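Local structure of alpha-galacturonidase (Bacillus subtilis, 3FEF) at residues A[256-259]-A[260-264]; A[180-183]-A[184-188]; A[422-425]-A[426-429]. The protein hydrolyses alpha-1,4-linked galacturonate, releasing alpha-D-galacturonate, as a glycoside hydrolase of family 4 that depends on NAD(+) and manganese. All blocks are in the same frame, centred on the assembly; numbering follows the deposited sequence.

Contact 1 (A[256-259]-A[260-264]); sequences FDLF and ETYGA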
loop_
_atom_site.group_PDB
_atom_site.type_symbol
_atom_site.label_atom_id
_atom_site.label_comp_id
_atom_site.label_asym_id
_atom_site.label_seq_id
_atom_site.Cartn_x
_atom_site.Cartn_y
_atom_site.Cartn_z
ATOM N N PHE A 256 17.705 14.982 26.482
ATOM C CA PHE A 256 17.202 16.359 26.472
ATOM C C PHE A 256 17.550 17.046 25.167
ATOM O O PHE A 256 16.747 17.795 24.622
ATOM C CB PHE A 256 17.728 17.182 27.659
ATOM C CG PHE A 256 17.233 16.699 28.989
ATOM C CD1 PHE A 256 15.922 16.265 29.137
ATOM C CD2 PHE A 256 18.066 16.679 30.093
ATOM C CE1 PHE A 256 15.455 15.805 30.364
ATOM C CE2 PHE A 256 17.597 16.221 31.333
ATOM C CZ PHE A 256 16.298 15.786 31.466
ATOM N N ASP A 257 18.750 16.786 24.671
ATOM C CA ASP A 257 19.214 17.413 23.447
ATOM C C ASP A 257 18.377 16.944 22.244
ATOM O O ASP A 257 17.989 17.748 21.419
ATOM C CB ASP A 257 20.702 17.110 23.237
ATOM C CG ASP A 257 21.315 17.913 22.095
ATOM O OD1 ASP A 257 21.437 19.141 22.253
ATOM O OD2 ASP A 257 21.682 17.315 21.044
ATOM N N LEU A 258 18.096 15.644 22.158
ATOM C CA LEU A 258 17.260 15.111 21.079
ATOM C C LEU A 258 15.843 15.628 21.188
ATOM O O LEU A 258 15.224 15.954 20.173
ATOM C CB LEU A 258 17.240 13.589 21.090
ATOM C CG LEU A 258 18.633 12.974 20.955
ATOM C CD1 LEU A 258 18.555 11.487 20.747
ATOM C CD2 LEU A 258 19.394 13.626 19.830
ATOM N N PHE A 259 15.318 15.722 22.412
ATOM C CA PHE A 259 13.972 16.301 22.572
ATOM C C PHE A 259 13.847 17.716 21.978
ATOM O O PHE A 259 12.891 18.000 21.286
ATOM C CB PHE A 259 13.489 16.344 24.023
ATOM C CG PHE A 259 12.134 17.002 24.169
ATOM C CD1 PHE A 259 10.966 16.279 23.913
ATOM C CD2 PHE A 259 12.027 18.346 24.511
ATOM C CE1 PHE A 259 9.700 16.883 24.022
ATOM C CE2 PHE A 259 10.755 18.970 24.615
ATOM C CZ PHE A 259 9.603 18.239 24.369
ATOM N N GLU A 260 14.785 18.599 22.303
ATOM C CA GLU A 260 14.767 19.989 21.810
ATOM C C GLU A 260 14.794 20.018 20.302
ATOM O O GLU A 260 14.195 20.873 19.673
ATOM C CB GLU A 260 16.004 20.755 22.283
ATOM C CG GLU A 260 16.183 20.742 23.762
ATOM C CD GLU A 260 15.051 21.440 24.437
ATOM O OE1 GLU A 260 14.480 22.340 23.785
ATOM O OE2 GLU A 260 14.722 21.089 25.595
ATOM N N THR A 261 15.544 19.103 19.716
ATOM C CA THR A 261 15.600 19.052 18.275
ATOM C C THR A 261 14.291 18.494 17.697
ATOM O O THR A 261 13.763 19.029 16.745
ATOM C CB THR A 261 16.795 18.206 17.812
ATOM O OG1 THR A 261 18.011 18.850 18.223
ATOM C CG2 THR A 261 16.795 18.028 16.273
ATOM N N TYR A 262 13.745 17.436 18.288
ATOM C CA TYR A 262 12.727 16.669 17.569
ATOM C C TYR A 262 11.316 16.765 18.108
ATOM O O TYR A 262 10.385 16.429 17.409
ATOM C CB TYR A 262 13.157 15.202 17.453
ATOM C CG TYR A 262 14.394 14.989 16.610
ATOM C CD1 TYR A 262 14.357 15.176 15.222
ATOM C CD2 TYR A 262 15.594 14.592 17.189
ATOM C CE1 TYR A 262 15.489 14.969 14.436
ATOM C CE2 TYR A 262 16.737 14.369 16.411
ATOM C CZ TYR A 262 16.670 14.552 15.031
ATOM O OH TYR A 262 17.791 14.349 14.263
ATOM N N GLY A 263 11.158 17.210 19.354
ATOM C CA GLY A 263 9.823 17.374 19.937
ATOM C C GLY A 263 9.143 16.094 20.421
ATOM O O GLY A 263 7.979 16.118 20.816
ATOM N N ALA A 264 9.844 14.964 20.368
ATOM C CA ALA A 264 9.329 13.741 20.988
ATOM C C ALA A 264 10.358 13.291 22.007
ATOM O O ALA A 264 11.503 13.648 21.901
ATOM C CB ALA A 264 9.069 12.651 19.941
#
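Phe259 and the residues from Glu260 to Ala264 meet at the C-terminal end of helix 253-262, where the chain leaves the helix through a glycine and runs into the short strand 265-266 of the C-terminal domain of this family 4 glycosidase. The closing bond is straight and short: Gly263 N lies 2.7 Å from Phe259 O (N-H...O 158°), and Gly263 itself takes a positive phi, which carries the carbonyl group of Ala264 back to the Phe259 ring. The ring comes to lie against the turn, its CG opposite the backbone N (chi1 177°). Phe259 CB sits 4.0 Å from Ala264 O, and CD1 is 3.4 Å from that oxygen, which meets the ring at its edge, near its plane. One atom further, CE1 is 3.7 Å from Gly263 O, while Gly263 CA covers one face. On the other branch CD2 has Glu260 OE2 at 4.0 Å, at the edge and in plane, with ring and carboxylate turned 80° apart; that OE2 is hydrogen-bonded to Ser228 OG. The ring also packs edge-to-face with Phe224 and touches Arg225, both of helix 220-231. With alanine in place of Phe259, Phe224 would probably lose its aromatic partner and a gap would open between the glycine turn and helix 220-231. At the last helical residue, Tyr262 CD2 comes 4.4 Å from Leu258 CB, and the methyl CG2 of Thr261 lies 3.5 Å above the centre of the Tyr262 ring.

Contact 2 (A[180-183]-A[184-188]); sequences AEMV and TERLG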
loop_
_atom_site.group_PDB
_atom_site.type_symbol
_atom_site.label_atom_id
_atom_site.label_comp_id
_atom_site.label_asym_id
_atom_site.label_seq_id
_atom_site.Cartn_x
_atom_site.Cartn_y
_atom_site.Cartn_z
ATOM N N ALA A 180 8.431 9.102 35.680
ATOM C CA ALA A 180 7.775 9.026 36.987
ATOM C C ALA A 180 8.478 9.950 38.000
ATOM O O ALA A 180 7.824 10.659 38.752
ATOM C CB ALA A 180 7.720 7.596 37.501
ATOM N N GLU A 181 9.806 9.966 37.999
ATOM C CA GLU A 181 10.537 10.830 38.918
ATOM C C GLU A 181 10.356 12.314 38.603
ATOM O O GLU A 181 10.359 13.158 39.515
ATOM C CB GLU A 181 12.014 10.443 38.988
ATOM C CG GLU A 181 12.213 9.054 39.601
ATOM C CD GLU A 181 13.648 8.742 39.922
ATOM O OE1 GLU A 181 14.489 9.666 39.911
ATOM O OE2 GLU A 181 13.940 7.558 40.178
HETATM N N MSE A 182 10.168 12.625 37.323
HETATM C CA MSE A 182 9.921 13.995 36.903
HETATM C C MSE A 182 8.572 14.477 37.429
HETATM O O MSE A 182 8.449 15.608 37.882
HETATM C CB MSE A 182 9.984 14.107 35.377
HETATM C CG MSE A 182 9.310 15.333 34.806
HETATM SE SE MSE A 182 8.987 15.145 32.856
HETATM C CE MSE A 182 7.345 14.077 32.956
ATOM N N VAL A 183 7.568 13.610 37.355
ATOM C CA VAL A 183 6.251 13.873 37.928
ATOM C C VAL A 183 6.339 14.239 39.418
ATOM O O VAL A 183 5.747 15.222 39.860
ATOM C CB VAL A 183 5.340 12.644 37.788
ATOM C CG1 VAL A 183 4.061 12.819 38.604
ATOM C CG2 VAL A 183 5.026 12.361 36.289
ATOM N N THR A 184 7.063 13.434 40.182
ATOM C CA THR A 184 7.302 13.730 41.581
ATOM C C THR A 184 8.048 15.055 41.761
ATOM O O THR A 184 7.639 15.906 42.543
ATOM C CB THR A 184 8.129 12.637 42.248
ATOM O OG1 THR A 184 7.442 11.391 42.129
ATOM C CG2 THR A 184 8.333 12.957 43.731
ATOM N N GLU A 185 9.138 15.236 41.032
ATOM C CA GLU A 185 9.907 16.457 41.198
ATOM C C GLU A 185 9.229 17.720 40.679
ATOM O O GLU A 185 9.450 18.790 41.220
ATOM C CB GLU A 185 11.287 16.342 40.579
ATOM C CG GLU A 185 12.200 17.428 41.092
ATOM C CD GLU A 185 13.100 17.969 40.027
ATOM O OE1 GLU A 185 14.041 17.243 39.634
ATOM O OE2 GLU A 185 12.870 19.123 39.589
ATOM N N ARG A 186 8.418 17.610 39.634
ATOM C CA ARG A 186 7.818 18.792 39.044
ATOM C C ARG A 186 6.464 19.068 39.683
ATOM O O ARG A 186 6.018 20.208 39.732
ATOM C CB ARG A 186 7.639 18.639 37.523
ATOM C CG ARG A 186 8.871 18.181 36.725
ATOM C CD ARG A 186 10.054 19.147 36.843
ATOM N NE ARG A 186 9.640 20.545 36.721
ATOM C CZ ARG A 186 10.358 21.572 37.159
ATOM N NH1 ARG A 186 11.529 21.364 37.750
ATOM N NH2 ARG A 186 9.906 22.811 37.009
ATOM N N LEU A 187 5.805 18.025 40.160
ATOM C CA LEU A 187 4.425 18.160 40.605
ATOM C C LEU A 187 4.274 17.853 42.078
ATOM O O LEU A 187 3.275 18.218 42.692
ATOM C CB LEU A 187 3.501 17.249 39.790
ATOM C CG LEU A 187 3.646 17.359 38.268
ATOM C CD1 LEU A 187 2.633 16.467 37.530
ATOM C CD2 LEU A 187 3.532 18.817 37.816
ATOM N N GLY A 188 5.258 17.181 42.650
ATOM C CA GLY A 188 5.220 16.862 44.073
ATOM C C GLY A 188 4.401 15.633 44.428
ATOM O O GLY A 188 4.300 15.267 45.598
#
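Val183 and Leu187 meet one turn apart at the C-terminal end of helix 171-187, the helix that follows 164-167, one of the two edge strands of the parallel Rossmann-type sheet. Their side chains are angled across one another, with Val183 CG1 4.1 Å from Leu187 CD1, and Leu187 N is hydrogen-bonded to Val183 O at 2.8 Å, bent to 136° at the hydrogen. The closely packed part is the buried pair Met182 and Val183. Met182, present as selenomethionine, reaches Ile223 and Phe227 of helix 220-231, whereas Val183 packs on Ile189 and Val191 of the loop after the helix. Arg186 is angled across Met182, though its CG is placed doubtfully, and it too touches Phe227. The helix ends at Leu187; at the backbone angles of Gly188, which has a positive phi, a beta carbon would jam against the preceding carbonyl oxygen. Gly188 N is held by Thr184 O at 2.7 Å and only weakly by Val183 O. The looser side carries the polar groups and Leu187, which is exposed although it touches Ile223. Because its chain is folded at both chi2 and chi3, Arg186 brings NH1 back to Glu185 OE2, a 3.2 Å salt bridge in which the carboxylate oxygen stands 21° out of the guanidinium plane. Since Glu185 OE2 also has a hydrogen bond with Tyr231 OH, the carboxylate joins the arginine of its own helix to the end of helix 220-231, and the two partners would be expected to stabilise its negative charge.

Contact 3 (A[422-425]-A[426-429]); sequences QIDR and SDAE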
loop_
_atom_site.group_PDB
_atom_site.type_symbol
_atom_site.label_atom_id
_atom_site.label_comp_id
_atom_site.label_asym_id
_atom_site.label_seq_id
_atom_site.Cartn_x
_atom_site.Cartn_y
_atom_site.Cartn_z
ATOM N N GLN A 422 31.822 7.684 8.654
ATOM C CA GLN A 422 32.085 8.917 7.902
ATOM C C GLN A 422 33.538 9.011 7.449
ATOM O O GLN A 422 34.189 10.027 7.649
ATOM C CB GLN A 422 31.756 10.144 8.762
ATOM C CG GLN A 422 30.273 10.405 8.946
ATOM C CD GLN A 422 29.979 11.890 9.075
ATOM O OE1 GLN A 422 28.824 12.322 9.007
ATOM N NE2 GLN A 422 31.034 12.685 9.263
ATOM N N ILE A 423 34.041 7.948 6.846
ATOM C CA ILE A 423 35.431 7.894 6.443
ATOM C C ILE A 423 35.463 7.623 4.942
ATOM O O ILE A 423 34.439 7.279 4.374
ATOM C CB ILE A 423 36.180 6.791 7.211
ATOM C CG1 ILE A 423 35.503 5.439 6.992
ATOM C CG2 ILE A 423 36.232 7.134 8.709
ATOM C CD1 ILE A 423 36.113 4.290 7.823
ATOM N N ASP A 424 36.622 7.794 4.311
ATOM C CA ASP A 424 36.749 7.551 2.888
ATOM C C ASP A 424 36.335 6.140 2.617
ATOM O O ASP A 424 36.382 5.300 3.514
ATOM C CB ASP A 424 38.186 7.755 2.405
ATOM C CG ASP A 424 38.574 9.207 2.364
ATOM O OD1 ASP A 424 37.684 10.058 2.607
ATOM O OD2 ASP A 424 39.762 9.502 2.086
ATOM N N ARG A 425 35.956 5.875 1.373
ATOM C CA ARG A 425 35.417 4.583 1.003
ATOM C C ARG A 425 36.463 3.474 1.100
ATOM O O ARG A 425 36.154 2.369 1.544
ATOM C CB ARG A 425 34.782 4.637 -0.391
ATOM C CG ARG A 425 33.955 3.409 -0.755
ATOM C CD ARG A 425 33.214 3.595 -2.096
ATOM N NE ARG A 425 34.076 3.329 -3.250
ATOM C CZ ARG A 425 33.694 3.468 -4.520
ATOM N NH1 ARG A 425 32.468 3.884 -4.811
ATOM N NH2 ARG A 425 34.540 3.193 -5.500
ATOM N N SER A 426 37.694 3.757 0.690
ATOM C CA SER A 426 38.751 2.749 0.771
ATOM C C SER A 426 39.146 2.455 2.212
ATOM O O SER A 426 39.455 1.315 2.550
ATOM C CB SER A 426 39.987 3.160 -0.028
ATOM O OG SER A 426 40.419 4.446 0.357
ATOM N N ASP A 427 39.143 3.468 3.067
ATOM C CA ASP A 427 39.368 3.200 4.478
ATOM C C ASP A 427 38.240 2.305 4.996
ATOM O O ASP A 427 38.483 1.337 5.718
ATOM C CB ASP A 427 39.419 4.497 5.280
ATOM C CG ASP A 427 40.545 5.417 4.834
ATOM O OD1 ASP A 427 41.580 4.899 4.363
ATOM O OD2 ASP A 427 40.398 6.661 4.965
ATOM N N ALA A 428 37.003 2.610 4.609
ATOM C CA ALA A 428 35.876 1.814 5.096
ATOM C C ALA A 428 35.928 0.367 4.590
ATOM O O ALA A 428 35.609 -0.587 5.324
ATOM C CB ALA A 428 34.569 2.468 4.737
ATOM N N GLU A 429 36.347 0.192 3.341
ATOM C CA GLU A 429 36.408 -1.150 2.769
ATOM C C GLU A 429 37.455 -1.958 3.500
ATOM O O GLU A 429 37.278 -3.134 3.768
ATOM C CB GLU A 429 36.734 -1.093 1.277
ATOM C CG GLU A 429 36.565 -2.411 0.553
ATOM C CD GLU A 429 36.442 -2.227 -0.963
ATOM O OE1 GLU A 429 36.983 -1.222 -1.501
ATOM O OE2 GLU A 429 35.795 -3.082 -1.611
#
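Asp424 O receives Ala428 N at 3.0 Å and Arg425 O receives Glu429 N at 2.8 Å, the first two backbone bonds of helix 425-435, which starts as the chain bends out of an extended conformation at Asp424. Asp424 holds the N-cap position, but its carboxylate makes no capping bond. The apolar side of this start is a hydrophobic staple: Ile423, just ahead of the cap, reaches over to Ala428 in the next turn, with CG1 3.8 Å from Ala428 CB and CD1 3.7 Å from Ala428 CA. Ile423 CG1 lies between the backbone N and the carbonyl carbon (chi1 57°), a hindered setting that directs this branch at the helix. Outward from the pair, Ile423 also touches Cys101 and Ile103, and Ala428 rests on Leu416 of helix 408-417. On the polar side Asp424 and Asp427 run alongside each other, the planes of their carboxylates nearly parallel, 10° apart, and Asp427 OD2 3.6 Å from Asp424 CB. Arg425 leaves the turn for the second subunit, where NH2 forms a salt bridge with Asp257 of that subunit and NH1 a hydrogen bond with its Tyr281. The two OD2 atoms of Asp424 and Asp427 are 4.1 Å apart, so their like charges should repel, a cost that the positive end of the helix dipole would be expected to offset in part.

The three contacts are local turns at helix termini, two C-terminal ends closed by glycine and one N-terminal start, and none touches another within the subunit. Contacts 1 and 2 have centres about 20 Å apart and both pack on helix 220-231. Contact 3 is about 31 Å from contact 1 between centres, yet the tetramer brings the two together across subunits, Arg425 of one meeting the Asp257 region of another; a sulfate, probably from the crystallisation liquor, lies about 5 Å from the Asp257 side chain. Contact 1 comes nearest the metal site, Leu258 being about 11 Å from the ligand His206, side chain to side chain. Contact 2 ends the helix that starts just after the probable proton donor His170.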